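Periplasmic binding protein (Veillonella parvula, PDB 4LJS) probably binds a small ligand, perhaps an iron chelate or cobalamin-like compound as in related periplasmic proteins, and delivers it to a membrane transporter. Local coordinates at residues S28-R31 against R32-F36; E85-D88 against K89-Y92; A187-A190 against H191-P194. All coordinates share one frame; numbering follows the deposited sequence.

Contact 1: S28-R31 against R32-F36; sequences SFVR and RGEPF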
# COMPACT_ATOMS: atom_id res chain seq x y z
N SER A 28 12.50 8.07 -10.71
CA SER A 28 11.88 6.77 -10.44
C SER A 28 12.90 5.70 -10.82
O SER A 28 14.03 6.03 -11.18
CB SER A 28 10.59 6.63 -11.24
OG SER A 28 9.77 5.56 -10.76
N PHE A 29 12.51 4.43 -10.73
CA PHE A 29 13.44 3.34 -11.00
C PHE A 29 12.78 2.23 -11.80
O PHE A 29 11.62 1.89 -11.56
CB PHE A 29 13.95 2.72 -9.68
CG PHE A 29 14.58 3.71 -8.75
CD1 PHE A 29 13.80 4.51 -7.93
CD2 PHE A 29 15.97 3.83 -8.69
CE1 PHE A 29 14.38 5.43 -7.07
CE2 PHE A 29 16.56 4.75 -7.83
CZ PHE A 29 15.76 5.54 -7.02
N VAL A 30 13.51 1.64 -12.74
CA VAL A 30 13.01 0.48 -13.44
C VAL A 30 13.43 -0.78 -12.68
O VAL A 30 12.74 -1.79 -12.70
CB VAL A 30 13.48 0.45 -14.92
CG1 VAL A 30 12.83 1.59 -15.69
CG2 VAL A 30 14.99 0.55 -15.01
N ARG A 31 14.56 -0.69 -12.00
CA ARG A 31 15.03 -1.74 -11.11
C ARG A 31 15.74 -1.11 -9.92
O ARG A 31 16.07 0.08 -9.94
CB ARG A 31 15.97 -2.71 -11.83
CG ARG A 31 15.28 -3.61 -12.82
CD ARG A 31 16.18 -4.72 -13.34
NE ARG A 31 15.43 -5.64 -14.19
CZ ARG A 31 15.88 -6.79 -14.67
NH1 ARG A 31 17.12 -7.20 -14.40
NH2 ARG A 31 15.10 -7.54 -15.43
N ARG A 32 15.97 -1.91 -8.89
CA ARG A 32 16.73 -1.45 -7.74
C ARG A 32 18.09 -0.96 -8.22
O ARG A 32 18.84 -1.70 -8.85
CB ARG A 32 16.89 -2.59 -6.73
CG ARG A 32 17.47 -2.19 -5.39
CD ARG A 32 17.52 -3.41 -4.48
NE ARG A 32 18.30 -3.16 -3.27
CZ ARG A 32 19.62 -3.34 -3.19
NH1 ARG A 32 20.25 -3.09 -2.05
NH2 ARG A 32 20.30 -3.76 -4.25
N GLY A 33 18.39 0.31 -7.95
CA GLY A 33 19.66 0.89 -8.33
C GLY A 33 19.73 1.35 -9.77
O GLY A 33 20.80 1.74 -10.25
N GLU A 34 18.60 1.32 -10.47
CA GLU A 34 18.56 1.77 -11.86
C GLU A 34 17.53 2.88 -12.07
O GLU A 34 16.38 2.62 -12.41
CB GLU A 34 18.29 0.58 -12.80
CG GLU A 34 19.47 -0.40 -12.89
CD GLU A 34 19.16 -1.61 -13.76
OE1 GLU A 34 18.23 -1.53 -14.59
OE2 GLU A 34 19.85 -2.64 -13.61
N PRO A 35 17.95 4.14 -11.85
CA PRO A 35 17.03 5.28 -11.90
C PRO A 35 16.82 5.81 -13.32
O PRO A 35 17.68 5.66 -14.19
CB PRO A 35 17.75 6.34 -11.07
CG PRO A 35 19.22 6.05 -11.30
CD PRO A 35 19.32 4.55 -11.46
N PHE A 36 15.67 6.42 -13.54
CA PHE A 36 15.45 7.18 -14.75
C PHE A 36 14.75 8.46 -14.36
O PHE A 36 14.08 8.53 -13.33
CB PHE A 36 14.65 6.40 -15.80
CG PHE A 36 13.21 6.15 -15.42
CD1 PHE A 36 12.87 5.13 -14.54
CD2 PHE A 36 12.20 6.93 -15.96
CE1 PHE A 36 11.54 4.89 -14.20
CE2 PHE A 36 10.86 6.70 -15.63
CZ PHE A 36 10.53 5.68 -14.75

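Contact 2: E85-D88 against K89-Y92; sequences EAYD and KIPY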
# COMPACT_ATOMS: atom_id res chain seq x y z
N GLU A 85 -16.80 7.06 -4.50
CA GLU A 85 -17.55 7.78 -5.54
C GLU A 85 -16.65 8.11 -6.74
O GLU A 85 -17.03 7.89 -7.89
CB GLU A 85 -18.18 9.06 -5.00
CG GLU A 85 -19.61 8.89 -4.52
CD GLU A 85 -20.37 10.20 -4.40
OE1 GLU A 85 -21.55 10.17 -4.01
OE2 GLU A 85 -19.78 11.27 -4.71
N ALA A 86 -15.46 8.62 -6.46
CA ALA A 86 -14.49 8.92 -7.50
C ALA A 86 -14.06 7.65 -8.21
O ALA A 86 -13.94 7.62 -9.44
CB ALA A 86 -13.27 9.64 -6.91
N TYR A 87 -13.83 6.59 -7.44
CA TYR A 87 -13.49 5.29 -8.00
C TYR A 87 -14.51 4.84 -9.04
O TYR A 87 -14.14 4.40 -10.13
CB TYR A 87 -13.36 4.22 -6.92
CG TYR A 87 -13.04 2.87 -7.50
CD1 TYR A 87 -11.77 2.59 -8.00
CD2 TYR A 87 -14.01 1.87 -7.58
CE1 TYR A 87 -11.48 1.35 -8.56
CE2 TYR A 87 -13.72 0.63 -8.13
CZ TYR A 87 -12.45 0.38 -8.61
OH TYR A 87 -12.16 -0.85 -9.17
N ASP A 88 -15.79 4.96 -8.68
CA ASP A 88 -16.88 4.52 -9.56
C ASP A 88 -16.88 5.23 -10.91
O ASP A 88 -17.34 4.67 -11.90
CB ASP A 88 -18.25 4.73 -8.89
CG ASP A 88 -18.45 3.87 -7.64
OD1 ASP A 88 -17.73 2.87 -7.47
OD2 ASP A 88 -19.33 4.20 -6.82
N LYS A 89 -16.35 6.45 -10.96
CA LYS A 89 -16.37 7.21 -12.21
C LYS A 89 -15.30 6.79 -13.22
O LYS A 89 -15.37 7.14 -14.39
CB LYS A 89 -16.22 8.71 -11.93
CG LYS A 89 -17.44 9.37 -11.33
CD LYS A 89 -17.20 10.87 -11.21
CE LYS A 89 -16.66 11.44 -12.53
NZ LYS A 89 -16.18 12.84 -12.41
N ILE A 90 -14.29 6.05 -12.76
CA ILE A 90 -13.20 5.63 -13.63
C ILE A 90 -13.75 4.77 -14.77
O ILE A 90 -14.36 3.73 -14.52
CB ILE A 90 -12.11 4.89 -12.85
CG1 ILE A 90 -11.49 5.83 -11.80
CG2 ILE A 90 -11.02 4.36 -13.79
CD1 ILE A 90 -10.59 5.10 -10.81
N PRO A 91 -13.55 5.21 -16.02
CA PRO A 91 -14.03 4.54 -17.23
C PRO A 91 -13.58 3.07 -17.37
O PRO A 91 -14.42 2.21 -17.60
CB PRO A 91 -13.45 5.39 -18.36
CG PRO A 91 -13.31 6.75 -17.76
CD PRO A 91 -12.91 6.51 -16.33
N TYR A 92 -12.28 2.79 -17.24
CA TYR A 92 -11.79 1.43 -17.43
C TYR A 92 -11.25 0.84 -16.13
O TYR A 92 -10.30 1.37 -15.56
CB TYR A 92 -10.67 1.39 -18.48
CG TYR A 92 -11.06 1.81 -19.88
CD1 TYR A 92 -11.58 0.90 -20.79
CD2 TYR A 92 -10.88 3.12 -20.31
CE1 TYR A 92 -11.94 1.28 -22.10
CE2 TYR A 92 -11.22 3.52 -21.61
CZ TYR A 92 -11.75 2.60 -22.50
OH TYR A 92 -12.08 2.99 -23.78

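Contact 3: A187-A190 against H191-P194; sequences AQTA and HEKP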
# COMPACT_ATOMS: atom_id res chain seq x y z
N ALA A 187 5.50 8.59 21.48
CA ALA A 187 5.74 9.52 22.59
C ALA A 187 4.87 9.23 23.82
O ALA A 187 5.33 9.34 24.95
CB ALA A 187 5.57 10.98 22.15
N GLN A 188 3.61 8.84 23.59
CA GLN A 188 2.68 8.60 24.69
C GLN A 188 2.97 7.31 25.45
O GLN A 188 2.47 7.10 26.55
CB GLN A 188 1.24 8.60 24.19
CG GLN A 188 0.80 9.90 23.54
CD GLN A 188 0.92 11.09 24.48
OE1 GLN A 188 0.53 11.02 25.65
NE2 GLN A 188 1.46 12.20 23.98
N THR A 189 3.79 6.44 24.87
CA THR A 189 4.03 5.11 25.42
C THR A 189 5.50 4.80 25.72
O THR A 189 5.84 3.66 26.02
CB THR A 189 3.54 4.03 24.45
OG1 THR A 189 4.28 4.15 23.23
CG2 THR A 189 2.04 4.20 24.18
N ALA A 190 6.36 5.81 25.64
CA ALA A 190 7.80 5.59 25.78
C ALA A 190 8.20 5.08 27.16
O ALA A 190 9.23 4.44 27.31
CB ALA A 190 8.56 6.87 25.43
N HIS A 191 7.38 5.36 28.17
CA HIS A 191 7.65 4.92 29.53
C HIS A 191 7.23 3.47 29.77
O HIS A 191 7.51 2.91 30.84
CB HIS A 191 6.91 5.81 30.52
CG HIS A 191 5.43 5.78 30.36
ND1 HIS A 191 4.78 6.36 29.29
CD2 HIS A 191 4.46 5.23 31.12
CE1 HIS A 191 3.48 6.18 29.41
NE2 HIS A 191 3.26 5.49 30.51
N GLU A 192 6.57 2.86 28.80
CA GLU A 192 6.05 1.50 28.94
C GLU A 192 6.98 0.49 28.27
O GLU A 192 7.81 0.85 27.44
CB GLU A 192 4.64 1.39 28.34
CG GLU A 192 3.62 2.32 28.98
CD GLU A 192 2.26 2.30 28.28
OE1 GLU A 192 2.20 1.90 27.10
OE2 GLU A 192 1.26 2.67 28.92
N LYS A 193 6.83 -0.78 28.64
CA LYS A 193 7.55 -1.87 27.98
C LYS A 193 7.03 -2.04 26.56
O LYS A 193 5.82 -2.19 26.37
CB LYS A 193 7.38 -3.18 28.76
CG LYS A 193 8.08 -4.37 28.13
CD LYS A 193 8.11 -5.56 29.08
CE LYS A 193 8.86 -6.74 28.46
NZ LYS A 193 8.99 -7.88 29.41
N PRO A 194 7.93 -2.02 25.57
CA PRO A 194 7.55 -2.18 24.16
C PRO A 194 6.86 -3.52 23.94
O PRO A 194 7.34 -4.53 24.44
CB PRO A 194 8.90 -2.17 23.42
CG PRO A 194 9.85 -1.53 24.37
CD PRO A 194 9.39 -1.91 25.74
O HOH W 1 5.56 8.63 27.92
O HOH W 2 8.12 1.38 25.10

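Contact 1: S28-R31 against R32-F36
Phe36 folds its ring back across the hairpin onto Ser28 and Val30, an example of an aromatic side chain packing across the two strands of a hairpin. From CB the side chain leaves in the direction between the backbone N and the carbonyl carbon (chi1 69°), which swings the ring over the partner strand. CD1 then reaches the methyl CG1 of Val30 at 3.7 Å. Next along the ring, CE1 of Phe36 lies 3.6 Å from CB of Ser28 and equally near the amide N of Phe29. CZ, the tip, also rests on CB of Ser28, while the carbonyl carbon of Phe29 sits at the ring edge, in its plane.

Beneath this ring the backbones are joined twice, by Phe36 N to Ser28 O at 2.9 Å and by Ser28 N to Phe36 O at 3.1 Å, as expected of an antiparallel hydrogen-bonded pair. The next pair, Phe29 and Pro35, is non-hydrogen-bonded, and its side chains occupy the other face, with Phe29 CE2 3.8 Å from Pro35 CB. At Val30 the chain turns a corner, yet its N still bonds Glu34 O at 3.1 Å. A type II turn from Arg31 to Glu34 closes the hairpin through Glu34 N to Arg31 O, 2.9 Å, and Gly33 supplies the positive phi (82°) at its third position. Arg31 and Glu34 run side by side without a salt bridge, NE and OE1 being 5.0 Å apart.

The Ser28 and Phe36 face of the hairpin, formed by strands 19-29 and 34-40, meets the outermost strand 135-138 of the parallel sheet: Ser28 OG hydrogen-bonds Ile138 N, and Phe36 packs on Ile138. Pro126 of helix 126-130 touches both Phe36 and Val30, whereas Phe29 meets Leu143 in a loop.

Contact 2: E85-D88 against K89-Y92
Tyr87 and Ile90 meet where the short helix 84-89 gives way to a loop. Their side chains cross at about a right angle, the terminal methyl CD1 of Ile90 touching ring atom CD1 of Tyr87 at 3.9 Å. The carbonyl oxygen of Tyr87 is the centre of the inner shell: it accepts the amide N of Ile90 at 3.1 Å, and the isoleucine side chain closes over it, CG1 lying 3.4 Å from Tyr87 O. With CG1 pointing opposite its own carbonyl carbon (chi1 -62°), Ile90 carries its longer branch back along the last turn toward the tyrosine.

One residue earlier, Lys89 N makes a bond to Ala86 O at 3.1 Å and a weak one to Glu85 O at 3.5 Å. The stronger bonds thus reach three residues back, not four, and the turn is tightened in the manner of a 3-10 helix. The lysine chain starts against the helix carbonyls, CB being 3.5 Å from Ala86 O, and bends at chi3 (49°) before its ammonium group.

Farther out, charges and core residues fix the turn. Lys89 NZ forms a salt bridge with Asp65 and Asp88 OD2 one with Arg76, while Lys93 donates to Ile90 O and makes a cation-pi contact with the Tyr87 ring. Tyr87 and Ile90 both pack on Ile55 of helix 52-60, and Tyr92 joins its backbone to Val68 and Gly70.

The contact is thus a helix C-terminus that ends in 3-10-like bonds from each amide to the carbonyl three residues before it, with Ile90 buried just after; it seats a short helix against helix 52-60 beside the edge strand 67-71 of the parallel four-stranded sheet.

Contact 3: A187-A190 against H191-P194
A type I beta turn from Thr189 to Glu192 follows the long helix 168-188 and begins the passage to strand 196-203. Its defining bond runs from Glu192 N to Thr189 O at 3.0 Å, with an N-H...O angle of 158°.

Glu192 packs beside this bond. It lays CB 3.5 Å from Thr189 O, then extends so that OE1 comes to 3.7 Å from both CB and CG2 of Thr189, the two side chains meeting at a slant. His191, by contrast, turns back to the helix end. With its CG set between the backbone N and the carbonyl carbon (chi1 61°), the imidazole brings CE1 to 3.2 Å from Gln188 O, which lies at the ring edge and in its plane. The neighbouring ND1 is linked through a water, 2.8 Å away, to Ala187 O, which accepts from that water at 3.1 Å. Thus the ring addresses two successive carbonyls at the end of the helix, one directly and one by way of solvent. Its face is partly covered by CG of Glu192, offset toward the rim.

The Thr189 hydroxyl bonds back to Thr185 O, and the residue is buried against Tyr311 and Leu314, tying the turn to the C-terminal part of the chain. The motif is a type I turn placed directly after a helix C-terminus and leading toward strand 196-203; here it probably marks the far end of the interlobe helix of this binding-protein family, on the way into the sheet of the second lobe.

The three contacts come one after another along the chain and do not touch. Contact 1 is 31 Å from contact 2 and 39 Å from contact 3, centre to centre. Contacts 2 and 3 are farthest apart, 43 Å between centres and about 33 Å between nearest atoms, on opposite sides of the centre of the chain. Contacts 1 and 2 both adjoin the parallel four-stranded sheet, at its outermost strands 135-138 and 67-71 respectively, whereas contact 3 precedes the mixed sheet. In relatives the ligand lies in a cleft between two lobes; none of these contacts can be assigned to it, and all three are best read as local chain reversals or helix ends.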